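Local coordinates for DNA polymerase III subunit beta (Pseudomonas aeruginosa, PDB 4TSZ), which tethers DNA polymerases and other proteins to DNA as a sliding clamp and so confers processivity on them, at residues 138-143 with 180-184; 144-149 with 199-203; 259-263 with 330-336. The contacts are given in a common frame with arbitrary orientation. Residues are numbered along the deposited sequence.

Contact 1 of 3, residues 138-143 with 180-184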
loop_
_atom_site.group_PDB
_atom_site.type_symbol
_atom_site.label_atom_id
_atom_site.label_comp_id
_atom_site.label_asym_id
_atom_site.label_seq_id
_atom_site.Cartn_x
_atom_site.Cartn_y
_atom_site.Cartn_z
ATOM N N ARG E 138 11.228 -7.280 -21.018
ATOM C CA ARG E 138 12.019 -8.401 -20.491
ATOM C C ARG E 138 13.448 -7.931 -20.176
ATOM O O ARG E 138 13.933 -8.191 -19.085
ATOM C CB ARG E 138 12.054 -9.566 -21.498
ATOM C CG ARG E 138 12.823 -10.813 -21.022
ATOM C CD ARG E 138 13.053 -11.826 -22.148
ATOM N NE ARG E 138 13.380 -13.175 -21.647
ATOM C CZ ARG E 138 14.601 -13.723 -21.631
ATOM N NH1 ARG E 138 15.647 -13.051 -22.093
ATOM N NH2 ARG E 138 14.780 -14.950 -21.157
ATOM N N LEU E 139 14.105 -7.214 -21.114
ATOM C CA LEU E 139 15.467 -6.690 -20.926
ATOM C C LEU E 139 15.566 -5.790 -19.698
ATOM O O LEU E 139 16.516 -5.925 -18.918
ATOM C CB LEU E 139 15.967 -5.941 -22.172
ATOM C CG LEU E 139 16.235 -6.768 -23.430
ATOM C CD1 LEU E 139 16.629 -5.876 -24.564
ATOM C CD2 LEU E 139 17.346 -7.792 -23.216
ATOM N N ILE E 140 14.555 -4.908 -19.502
ATOM C CA ILE E 140 14.507 -3.976 -18.373
ATOM C C ILE E 140 14.200 -4.731 -17.071
ATOM O O ILE E 140 14.957 -4.595 -16.115
ATOM C CB ILE E 140 13.530 -2.781 -18.612
ATOM C CG1 ILE E 140 13.883 -1.996 -19.898
ATOM C CG2 ILE E 140 13.483 -1.851 -17.375
ATOM C CD1 ILE E 140 12.756 -1.039 -20.443
ATOM N N ASP E 141 13.096 -5.510 -17.040
ATOM C CA ASP E 141 12.652 -6.247 -15.856
ATOM C C ASP E 141 13.635 -7.325 -15.377
ATOM O O ASP E 141 13.694 -7.578 -14.181
ATOM C CB ASP E 141 11.241 -6.828 -16.045
ATOM C CG ASP E 141 10.114 -5.802 -16.106
ATOM O OD1 ASP E 141 10.337 -4.636 -15.691
ATOM O OD2 ASP E 141 9.004 -6.169 -16.550
ATOM N N ARG E 142 14.426 -7.922 -16.286
ATOM C CA ARG E 142 15.410 -8.931 -15.883
ATOM C C ARG E 142 16.656 -8.307 -15.251
ATOM O O ARG E 142 17.453 -9.029 -14.661
ATOM C CB ARG E 142 15.825 -9.858 -17.062
ATOM C CG ARG E 142 14.752 -10.823 -17.574
ATOM C CD ARG E 142 14.441 -11.947 -16.618
ATOM N NE ARG E 142 13.302 -12.746 -17.071
ATOM C CZ ARG E 142 13.400 -13.892 -17.736
ATOM N NH1 ARG E 142 14.592 -14.390 -18.044
ATOM N NH2 ARG E 142 12.308 -14.549 -18.099
ATOM N N THR E 143 16.847 -6.982 -15.388
ATOM C CA THR E 143 18.064 -6.331 -14.899
ATOM C C THR E 143 17.916 -5.132 -13.981
ATOM O O THR E 143 18.895 -4.803 -13.310
ATOM C CB THR E 143 18.959 -5.926 -16.098
ATOM O OG1 THR E 143 18.295 -4.897 -16.835
ATOM C CG2 THR E 143 19.317 -7.105 -17.011
ATOM N N MET E 180 22.653 -8.515 -16.463
ATOM C CA MET E 180 22.686 -8.311 -17.906
ATOM C C MET E 180 21.762 -9.275 -18.640
ATOM O O MET E 180 21.599 -10.421 -18.223
ATOM C CB MET E 180 24.115 -8.300 -18.473
ATOM C CG MET E 180 24.770 -9.655 -18.516
ATOM S SD MET E 180 26.495 -9.670 -19.035
ATOM C CE MET E 180 26.351 -9.075 -20.634
ATOM N N CYS E 181 21.114 -8.789 -19.695
ATOM C CA CYS E 181 20.218 -9.607 -20.511
ATOM C C CYS E 181 20.432 -9.257 -21.977
ATOM O O CYS E 181 20.504 -8.076 -22.307
ATOM C CB CYS E 181 18.762 -9.427 -20.091
ATOM S SG CYS E 181 17.634 -10.634 -20.836
ATOM N N SER E 182 20.589 -10.275 -22.841
ATOM C CA SER E 182 20.822 -10.090 -24.278
ATOM C C SER E 182 19.744 -10.796 -25.084
ATOM O O SER E 182 19.345 -11.911 -24.739
ATOM C CB SER E 182 22.193 -10.634 -24.675
ATOM O OG SER E 182 23.239 -10.092 -23.887
ATOM N N LEU E 183 19.265 -10.147 -26.145
ATOM C CA LEU E 183 18.255 -10.694 -27.048
ATOM C C LEU E 183 18.647 -10.381 -28.490
ATOM O O LEU E 183 18.980 -9.235 -28.794
ATOM C CB LEU E 183 16.846 -10.142 -26.735
ATOM C CG LEU E 183 16.192 -10.588 -25.424
ATOM C CD1 LEU E 183 14.846 -9.892 -25.220
ATOM C CD2 LEU E 183 16.036 -12.135 -25.355
ATOM N N ASP E 184 18.641 -11.404 -29.367
ATOM C CA ASP E 184 19.002 -11.189 -30.765
ATOM C C ASP E 184 17.819 -10.615 -31.548
ATOM O O ASP E 184 17.001 -11.354 -32.105
ATOM C CB ASP E 184 19.685 -12.413 -31.418
ATOM C CG ASP E 184 18.888 -13.697 -31.402
ATOM O OD1 ASP E 184 18.701 -14.265 -30.304
ATOM O OD2 ASP E 184 18.499 -14.167 -32.496
#
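Residues 138-143, at the C-terminal end of helix 133-141, lie against one face of strand 177-184 at residues 180-184, with no hydrogen bond between the two. The CA-to-CB bond of Met180 points away; what it offers is backbone, and Thr143 CG2 rests 3.7 Å from Met180 C and 3.6 Å from Cys181 N. The threonine can present its methyl because its hydroxyl turns back to the helix, Thr143 OG1 donating to Leu139 O at 2.9 Å. Cys181 is the centre of the contact. Its CA-to-CB bond points toward the helix, and Leu139 CD2 sits 3.7 Å from Cys181 SG and 3.3 Å from Cys181 O, while Arg138 NH1 lies 3.4 Å from the same SG. Arg142 adds only the base of its side chain, CB to Cys181 CB at 4.2 Å, before its guanidinium departs to a salt bridge with Glu353. Ser182 faces the other side of the strand, where Arg169 binds its hydroxyl. Leu183 turns back to the helix: Leu139 CD2 is 3.7 Å from Leu183 CG, and Arg138 NH1 lies 3.4 Å from Leu183 CD2. NH1 is buried with no polar partner in the model, though NH2 of the same guanidinium has a long, weak ion pair with Glu353. Cys181 and Leu183 thus make up most of the strand's share, every other residue of an extended chain. Strand 177-184 runs between strands 167-173 and 359-363, and Ile140 reaches helix 199-208, so the contact joins the helix layer of the central domain to the sheet it shares with the C-terminal domain.

Contact 2 of 3, residues 144-149 with 199-203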
loop_
_atom_site.group_PDB
_atom_site.type_symbol
_atom_site.label_atom_id
_atom_site.label_comp_id
_atom_site.label_asym_id
_atom_site.label_seq_id
_atom_site.Cartn_x
_atom_site.Cartn_y
_atom_site.Cartn_z
ATOM N N SER E 144 16.745 -4.452 -13.980
ATOM C CA SER E 144 16.515 -3.188 -13.262
ATOM C C SER E 144 16.857 -3.127 -11.783
ATOM O O SER E 144 17.306 -2.080 -11.325
ATOM C CB SER E 144 15.137 -2.598 -13.546
ATOM O OG SER E 144 14.104 -3.353 -12.935
ATOM N N PHE E 145 16.717 -4.254 -11.057
ATOM C CA PHE E 145 17.031 -4.333 -9.622
ATOM C C PHE E 145 18.519 -4.043 -9.335
ATOM O O PHE E 145 18.835 -3.645 -8.218
ATOM C CB PHE E 145 16.660 -5.727 -9.086
ATOM C CG PHE E 145 17.575 -6.838 -9.577
ATOM C CD1 PHE E 145 18.759 -7.137 -8.905
ATOM C CD2 PHE E 145 17.269 -7.559 -10.726
ATOM C CE1 PHE E 145 19.621 -8.121 -9.375
ATOM C CE2 PHE E 145 18.131 -8.558 -11.192
ATOM C CZ PHE E 145 19.284 -8.854 -10.494
ATOM N N ALA E 146 19.433 -4.295 -10.319
ATOM C CA ALA E 146 20.879 -4.120 -10.127
ATOM C C ALA E 146 21.394 -2.706 -10.306
ATOM O O ALA E 146 22.542 -2.446 -9.948
ATOM C CB ALA E 146 21.676 -5.091 -10.993
ATOM N N MET E 147 20.556 -1.788 -10.829
ATOM C CA MET E 147 20.959 -0.387 -11.031
ATOM C C MET E 147 21.263 0.235 -9.686
ATOM O O MET E 147 20.612 -0.089 -8.677
ATOM C CB MET E 147 19.843 0.477 -11.671
ATOM C CG MET E 147 19.388 0.037 -13.043
ATOM S SD MET E 147 18.182 1.177 -13.792
ATOM C CE MET E 147 16.732 0.900 -12.746
ATOM N N ALA E 148 22.223 1.151 -9.665
ATOM C CA ALA E 148 22.500 1.877 -8.441
ATOM C C ALA E 148 21.396 2.935 -8.277
ATOM O O ALA E 148 20.685 3.283 -9.234
ATOM C CB ALA E 148 23.873 2.531 -8.513
ATOM N N GLN E 149 21.228 3.386 -7.046
ATOM C CA GLN E 149 20.307 4.436 -6.679
ATOM C C GLN E 149 21.122 5.456 -5.904
ATOM O O GLN E 149 21.728 5.125 -4.874
ATOM C CB GLN E 149 19.167 3.860 -5.823
ATOM C CG GLN E 149 17.959 4.779 -5.721
ATOM C CD GLN E 149 16.846 4.143 -4.929
ATOM O OE1 GLN E 149 16.906 4.020 -3.703
ATOM N NE2 GLN E 149 15.795 3.726 -5.611
ATOM N N ARG E 199 17.724 5.842 -14.214
ATOM C CA ARG E 199 16.895 4.873 -13.493
ATOM C C ARG E 199 15.400 5.180 -13.469
ATOM O O ARG E 199 14.607 4.294 -13.785
ATOM C CB ARG E 199 17.460 4.491 -12.113
ATOM C CG ARG E 199 17.600 5.639 -11.114
ATOM C CD ARG E 199 17.845 5.149 -9.692
ATOM N NE ARG E 199 16.700 4.408 -9.157
ATOM C CZ ARG E 199 16.674 3.091 -8.985
ATOM N NH1 ARG E 199 17.741 2.355 -9.272
ATOM N NH2 ARG E 199 15.585 2.502 -8.507
ATOM N N LYS E 200 15.023 6.439 -13.176
ATOM C CA LYS E 200 13.610 6.844 -13.134
ATOM C C LYS E 200 12.921 6.655 -14.497
ATOM O O LYS E 200 11.817 6.100 -14.540
ATOM C CB LYS E 200 13.455 8.286 -12.605
ATOM C CG LYS E 200 12.031 8.659 -12.206
ATOM C CD LYS E 200 11.975 10.014 -11.484
ATOM C CE LYS E 200 10.566 10.375 -11.075
ATOM N NZ LYS E 200 10.520 11.696 -10.400
ATOM N N GLY E 201 13.604 7.081 -15.570
ATOM C CA GLY E 201 13.139 6.972 -16.950
ATOM C C GLY E 201 12.939 5.545 -17.419
ATOM O O GLY E 201 11.878 5.220 -17.965
ATOM N N ILE E 202 13.955 4.687 -17.212
ATOM C CA ILE E 202 13.884 3.280 -17.631
ATOM C C ILE E 202 12.776 2.489 -16.910
ATOM O O ILE E 202 12.101 1.679 -17.546
ATOM C CB ILE E 202 15.279 2.568 -17.653
ATOM C CG1 ILE E 202 15.296 1.376 -18.618
ATOM C CG2 ILE E 202 15.758 2.167 -16.260
ATOM C CD1 ILE E 202 15.392 1.748 -20.121
ATOM N N LEU E 203 12.564 2.758 -15.607
ATOM C CA LEU E 203 11.521 2.103 -14.825
ATOM C C LEU E 203 10.137 2.545 -15.298
ATOM O O LEU E 203 9.222 1.724 -15.346
ATOM C CB LEU E 203 11.690 2.337 -13.313
ATOM C CG LEU E 203 12.924 1.728 -12.649
ATOM C CD1 LEU E 203 13.173 2.386 -11.322
ATOM C CD2 LEU E 203 12.825 0.207 -12.517
HETATM O O HOH W 1 17.858 -0.576 -8.430
#
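One arginine does most of the polar work here. Arg199, the first residue of helix 199-208, reaches across to the loop after helix 133-141, and its NH1 donates to Ala148 O at 3.1 Å, the one direct hydrogen bond between 144-149 and 199-203. The carbonyl lies near the guanidinium plane, as suits an N-H donor. Water 1 carries a second link: it accepts from Arg199 NH1 at 3.1 Å and lies 2.8 Å from Met147 O, with a weaker bond to Phe145 O at 3.2 Å. The loop therefore meets NH1 both directly and through solvent.

The guanidinium is also sandwiched. Met147 CE lies over one face, with Met147 CB 3.7 Å from Arg199 NH1, and Gln149 NE2 over the opposite one, 3.2 Å from Arg199 NH2; both nitrogens are donors, so the approach is not a hydrogen bond, and the amide simply lies over that face.

Apolar contacts fill in toward the next turn of the helix. Met147 is the key side chain: its SD is 3.6 Å from Ile202 CG2 and its CE 3.9 Å from Leu203 CG. Ser144, in the 3-10 turn of 144-146, adds its CB at 3.8 Å from Leu203 CD2. Met159 of strand 158-164 touches Ser144, Met147 and Ile202, linking both segments to the sheet.

Both elements belong to the central domain. The arrangement fits the DNA-clamp fold, in which each domain pairs two helices on the inner side of its beta-sheets: here the N-terminal turn of the second helix is fastened to the chain leaving the first.

Contact 3 of 3, residues 259-263 with 330-336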
loop_
_atom_site.group_PDB
_atom_site.type_symbol
_atom_site.label_atom_id
_atom_site.label_comp_id
_atom_site.label_asym_id
_atom_site.label_seq_id
_atom_site.Cartn_x
_atom_site.Cartn_y
_atom_site.Cartn_z
ATOM N N VAL E 259 24.038 -26.637 -9.635
ATOM C CA VAL E 259 22.692 -26.645 -10.192
ATOM C C VAL E 259 21.770 -26.913 -9.004
ATOM O O VAL E 259 21.908 -27.934 -8.323
ATOM C CB VAL E 259 22.466 -27.642 -11.358
ATOM C CG1 VAL E 259 21.029 -27.556 -11.872
ATOM C CG2 VAL E 259 23.459 -27.404 -12.497
ATOM N N GLY E 260 20.891 -25.960 -8.736
ATOM C CA GLY E 260 19.948 -26.059 -7.635
ATOM C C GLY E 260 18.547 -25.682 -8.048
ATOM O O GLY E 260 18.330 -25.137 -9.135
ATOM N N ASP E 261 17.588 -25.996 -7.177
ATOM C CA ASP E 261 16.190 -25.657 -7.384
ATOM C C ASP E 261 16.016 -24.199 -6.962
ATOM O O ASP E 261 16.342 -23.847 -5.824
ATOM C CB ASP E 261 15.275 -26.591 -6.562
ATOM C CG ASP E 261 13.801 -26.360 -6.837
ATOM O OD1 ASP E 261 13.288 -26.925 -7.811
ATOM O OD2 ASP E 261 13.176 -25.578 -6.101
ATOM N N ARG E 262 15.525 -23.349 -7.886
ATOM C CA ARG E 262 15.312 -21.917 -7.645
ATOM C C ARG E 262 14.425 -21.666 -6.411
ATOM O O ARG E 262 14.804 -20.873 -5.552
ATOM C CB ARG E 262 14.724 -21.234 -8.886
ATOM C CG ARG E 262 14.772 -19.708 -8.818
ATOM C CD ARG E 262 13.619 -19.076 -9.570
ATOM N NE ARG E 262 12.331 -19.275 -8.894
ATOM C CZ ARG E 262 11.839 -18.468 -7.959
ATOM N NH1 ARG E 262 12.526 -17.405 -7.560
ATOM N NH2 ARG E 262 10.657 -18.720 -7.411
ATOM N N GLN E 263 13.279 -22.361 -6.311
ATOM C CA GLN E 263 12.350 -22.231 -5.186
ATOM C C GLN E 263 12.954 -22.656 -3.853
ATOM O O GLN E 263 12.811 -21.926 -2.879
ATOM C CB GLN E 263 11.059 -23.011 -5.435
ATOM C CG GLN E 263 9.964 -22.189 -6.098
ATOM C CD GLN E 263 8.626 -22.880 -6.104
ATOM O OE1 GLN E 263 7.932 -22.897 -7.104
ATOM N NE2 GLN E 263 8.198 -23.408 -4.962
ATOM N N LEU E 330 17.472 -14.475 -7.713
ATOM C CA LEU E 330 16.522 -15.580 -7.766
ATOM C C LEU E 330 15.122 -15.138 -8.186
ATOM O O LEU E 330 14.453 -15.877 -8.909
ATOM C CB LEU E 330 16.506 -16.384 -6.451
ATOM C CG LEU E 330 17.794 -17.149 -6.111
ATOM C CD1 LEU E 330 17.727 -17.704 -4.737
ATOM C CD2 LEU E 330 18.096 -18.255 -7.128
ATOM N N GLY E 331 14.745 -13.911 -7.799
ATOM C CA GLY E 331 13.465 -13.290 -8.122
ATOM C C GLY E 331 13.252 -13.018 -9.600
ATOM O O GLY E 331 12.115 -12.823 -10.021
ATOM N N VAL E 332 14.335 -12.997 -10.400
ATOM C CA VAL E 332 14.268 -12.776 -11.851
ATOM C C VAL E 332 14.579 -14.032 -12.704
ATOM O O VAL E 332 14.411 -13.994 -13.920
ATOM C CB VAL E 332 15.009 -11.498 -12.336
ATOM C CG1 VAL E 332 14.423 -10.238 -11.694
ATOM C CG2 VAL E 332 16.514 -11.592 -12.094
ATOM N N ILE E 333 15.025 -15.137 -12.075
ATOM C CA ILE E 333 15.290 -16.396 -12.786
ATOM C C ILE E 333 13.916 -17.032 -13.138
ATOM O O ILE E 333 13.114 -17.292 -12.245
ATOM C CB ILE E 333 16.210 -17.344 -11.940
ATOM C CG1 ILE E 333 17.630 -16.745 -11.683
ATOM C CG2 ILE E 333 16.248 -18.808 -12.493
ATOM C CD1 ILE E 333 18.623 -16.663 -12.907
ATOM N N GLY E 334 13.664 -17.237 -14.429
ATOM C CA GLY E 334 12.399 -17.773 -14.934
ATOM C C GLY E 334 12.298 -19.282 -15.027
ATOM O O GLY E 334 11.196 -19.824 -15.190
ATOM N N THR E 335 13.443 -19.973 -14.917
ATOM C CA THR E 335 13.496 -21.433 -14.934
ATOM C C THR E 335 13.415 -21.999 -13.508
ATOM O O THR E 335 13.780 -21.338 -12.522
ATOM C CB THR E 335 14.740 -21.944 -15.684
ATOM O OG1 THR E 335 15.909 -21.399 -15.074
ATOM C CG2 THR E 335 14.711 -21.605 -17.167
ATOM N N GLU E 336 12.928 -23.221 -13.422
ATOM C CA GLU E 336 12.772 -24.033 -12.214
ATOM C C GLU E 336 14.134 -24.297 -11.553
ATOM O O GLU E 336 14.236 -24.308 -10.324
ATOM C CB GLU E 336 12.157 -25.353 -12.635
ATOM C CG GLU E 336 11.536 -26.135 -11.516
ATOM C CD GLU E 336 10.718 -27.247 -12.110
ATOM O OE1 GLU E 336 9.532 -26.997 -12.417
ATOM O OE2 GLU E 336 11.273 -28.349 -12.318
#
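Where strand 256-261 gives way to helix 262-273, the backbone N of Arg262 donates to Glu336 O at 2.9 Å, a nearly straight bond with an angle of 161° at the hydrogen. As the first residue of the helix, Arg262 has an N-H that no preceding turn can satisfy, and the incoming loop supplies the acceptor. Asp261 is the N-cap: its OD2 takes the N-H of Gln264, one turn on. The Arg262 side chain then reaches along the loop, its NH1 donating to Leu330 O at 2.8 Å, at the end of helix 323-330. Leu330 O also receives a weak bond from Ile333 N at 3.3 Å. On the way, Arg262 CD passes 3.9 Å from Ile333 CB, and its CG lies 4.0 Å from Leu330 CD2. Thr335 OG1 is engaged with Gln337 and Ala354. Both acceptors used by Arg262 are main-chain carbonyls, so these bonds depend on the path of the loop rather than on its side-chain charges.

Contacts 1 and 2 lie in the central domain, their segments alternating along the chain, and meet where Ile140 CG2 packs 3.8 Å from Ile202 O. Contact 3 belongs to the C-terminal domain. All three are partly buried: contact 1 has no exposed touching residue, contact 2 one, contact 3 two. Their centres lie about 11, 6 and 21 Å from the chain centre. Contacts 1 and 3 reach the same sheet, built from both domains, and Arg142 CD touches Val332 O at 3.4 Å. Contact 1 is largely apolar; contacts 2 and 3 each have an arginine NH1 donating to a main-chain carbonyl, contact 2 adding a water and a methionine core, contact 3 a backbone hydrogen bond at the helix start.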